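3'-5' exonuclease crn-4 (Caenorhabditis elegans, PDB 5DK5) degrades RNA and DNA from the 3' end as a DEDDh-family exonuclease that takes part in the breakdown of DNA during apoptosis. Local coordinates at residues Y231-R236 against D297-F301. Residues are numbered along the deposited sequence; the frame is centred on the assembly and turned at random.
Sequences YNKEWR and DPIHF
A type I turn spans N232 to W235, and residues 235-236 are 3-10; the CA-CB bonds of Y231, W235 and R236 point toward 297-301. The nearest CA atoms, of R236 and I299, are 9.5 Å apart, so the contact is made largely through side chains, with the backbone carbonyl P298 O as an acceptor. D297 (chi1 t) is the polar centre: its OD2 accepts a very short 2.5 Å hydrogen bond from Y231 OH, which accepts one from W235 NE1 at 2.9 Å; D297 OD1 forms a 3.0 Å salt bridge with R236 NH1. Water 1 donates to K233 O (2.7 Å) and D297 OD2 (2.6 Å) and accepts a weak bond from R236 NH1 (3.3 Å). The extended R236 side chain (m, t, t) brings NH2 within 2.9 Å of P298 O, a weak bond at 126°, while its NE pairs with D36, which also accepts from backbone N of H300 and F301. W235 (chi1 p) packs apolarly, CZ2 at 3.6 Å from I299 CD1 and CH2 at 4.0 Å from F301 CE2. Away from the metal sites, this aspartate-centred polar network fastens the C-terminal helix to the loop preceding helix 239-249.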
loop_
_atom_site.group_PDB
_atom_site.type_symbol
_atom_site.label_atom_id
_atom_site.label_comp_id
_atom_site.label_asym_id
_atom_site.label_seq_id
_atom_site.Cartn_x
_atom_site.Cartn_y
_atom_site.Cartn_z
ATOM N N TYR B 231 21.223 -4.676 16.630
ATOM C CA TYR B 231 20.144 -3.936 15.988
ATOM C C TYR B 231 20.582 -2.572 15.457
ATOM O O TYR B 231 21.129 -1.752 16.193
ATOM C CB TYR B 231 18.989 -3.756 16.976
ATOM C CG TYR B 231 17.728 -3.185 16.365
ATOM C CD1 TYR B 231 16.956 -3.937 15.491
ATOM C CD2 TYR B 231 17.303 -1.899 16.674
ATOM C CE1 TYR B 231 15.801 -3.422 14.931
ATOM C CE2 TYR B 231 16.149 -1.375 16.122
ATOM C CZ TYR B 231 15.401 -2.142 15.251
ATOM O OH TYR B 231 14.249 -1.632 14.696
ATOM N N ASN B 232 20.335 -2.351 14.169
ATOM C CA ASN B 232 20.530 -1.047 13.542
ATOM C C ASN B 232 19.189 -0.336 13.399
ATOM O O ASN B 232 18.306 -0.807 12.687
ATOM C CB ASN B 232 21.200 -1.203 12.177
ATOM C CG ASN B 232 21.424 0.124 11.481
ATOM O OD1 ASN B 232 21.390 1.183 12.108
ATOM N ND2 ASN B 232 21.658 0.073 10.178
ATOM N N LYS B 233 19.043 0.800 14.073
ATOM C CA LYS B 233 17.756 1.489 14.151
ATOM C C LYS B 233 17.253 1.997 12.800
ATOM O O LYS B 233 16.049 2.171 12.611
ATOM C CB LYS B 233 17.849 2.665 15.131
ATOM C CG LYS B 233 17.243 2.392 16.504
ATOM C CD LYS B 233 18.265 2.559 17.616
ATOM C CE LYS B 233 17.600 2.534 18.984
ATOM N NZ LYS B 233 16.778 1.309 19.196
ATOM N N GLU B 234 18.170 2.227 11.866
ATOM C CA GLU B 234 17.814 2.773 10.558
ATOM C C GLU B 234 17.744 1.679 9.495
ATOM O O GLU B 234 17.921 1.948 8.307
ATOM C CB GLU B 234 18.828 3.841 10.136
ATOM C CG GLU B 234 18.987 4.978 11.137
ATOM C CD GLU B 234 17.720 5.794 11.309
ATOM O OE1 GLU B 234 16.894 5.822 10.372
ATOM O OE2 GLU B 234 17.550 6.408 12.383
ATOM N N TRP B 235 17.474 0.448 9.920
ATOM C CA TRP B 235 17.521 -0.693 9.009
ATOM C C TRP B 235 16.443 -0.635 7.932
ATOM O O TRP B 235 16.584 -1.245 6.874
ATOM C CB TRP B 235 17.394 -2.011 9.783
ATOM C CG TRP B 235 16.042 -2.263 10.400
ATOM C CD1 TRP B 235 15.659 -1.977 11.678
ATOM C CD2 TRP B 235 14.905 -2.868 9.768
ATOM N NE1 TRP B 235 14.356 -2.363 11.880
ATOM C CE2 TRP B 235 13.871 -2.912 10.724
ATOM C CE3 TRP B 235 14.662 -3.375 8.489
ATOM C CZ2 TRP B 235 12.613 -3.441 10.438
ATOM C CZ3 TRP B 235 13.412 -3.900 8.208
ATOM C CH2 TRP B 235 12.404 -3.929 9.179
ATOM N N ARG B 236 15.369 0.098 8.200
ATOM C CA ARG B 236 14.238 0.146 7.281
ATOM C C ARG B 236 14.549 0.901 5.991
ATOM O O ARG B 236 13.828 0.763 5.001
ATOM C CB ARG B 236 13.034 0.774 7.978
ATOM C CG ARG B 236 12.483 -0.092 9.087
ATOM C CD ARG B 236 11.222 0.493 9.687
ATOM N NE ARG B 236 10.696 -0.356 10.751
ATOM C CZ ARG B 236 11.182 -0.397 11.988
ATOM N NH1 ARG B 236 12.215 0.363 12.334
ATOM N NH2 ARG B 236 10.635 -1.204 12.886
ATOM N N ASP B 297 9.122 0.250 18.780
ATOM C CA ASP B 297 9.699 0.090 17.450
ATOM C C ASP B 297 9.435 -1.325 16.930
ATOM O O ASP B 297 10.360 -2.128 16.804
ATOM C CB ASP B 297 11.202 0.381 17.478
ATOM C CG ASP B 297 11.814 0.438 16.089
ATOM O OD1 ASP B 297 11.103 0.810 15.132
ATOM O OD2 ASP B 297 13.012 0.114 15.955
ATOM N N PRO B 298 8.164 -1.638 16.629
ATOM C CA PRO B 298 7.802 -2.991 16.196
ATOM C C PRO B 298 8.212 -3.290 14.757
ATOM O O PRO B 298 8.256 -2.381 13.927
ATOM C CB PRO B 298 6.269 -3.010 16.324
ATOM C CG PRO B 298 5.888 -1.715 16.987
ATOM C CD PRO B 298 6.986 -0.760 16.691
ATOM N N ILE B 299 8.507 -4.555 14.475
ATOM C CA ILE B 299 8.775 -5.003 13.112
ATOM C C ILE B 299 7.446 -5.283 12.419
ATOM O O ILE B 299 6.820 -6.316 12.659
ATOM C CB ILE B 299 9.648 -6.274 13.082
ATOM C CG1 ILE B 299 10.870 -6.122 13.996
ATOM C CG2 ILE B 299 10.077 -6.589 11.658
ATOM C CD1 ILE B 299 11.836 -5.032 13.576
ATOM N N HIS B 300 7.020 -4.365 11.560
ATOM C CA HIS B 300 5.694 -4.440 10.952
ATOM C C HIS B 300 5.478 -5.730 10.159
ATOM O O HIS B 300 4.459 -6.401 10.330
ATOM C CB HIS B 300 5.456 -3.231 10.043
ATOM C CG HIS B 300 4.241 -3.355 9.178
ATOM N ND1 HIS B 300 2.963 -3.435 9.691
ATOM C CD2 HIS B 300 4.108 -3.416 7.831
ATOM C CE1 HIS B 300 2.098 -3.536 8.698
ATOM N NE2 HIS B 300 2.766 -3.528 7.560
ATOM N N PHE B 301 6.431 -6.078 9.300
ATOM C CA PHE B 301 6.255 -7.223 8.410
ATOM C C PHE B 301 6.239 -8.533 9.191
ATOM O O PHE B 301 5.636 -9.513 8.760
ATOM C CB PHE B 301 7.351 -7.253 7.335
ATOM C CG PHE B 301 8.655 -7.854 7.794
ATOM C CD1 PHE B 301 8.855 -9.227 7.758
ATOM C CD2 PHE B 301 9.690 -7.046 8.232
ATOM C CE1 PHE B 301 10.053 -9.780 8.170
ATOM C CE2 PHE B 301 10.891 -7.595 8.643
ATOM C CZ PHE B 301 11.072 -8.963 8.611
HETATM O O HOH W 1 14.143 1.947 14.555
#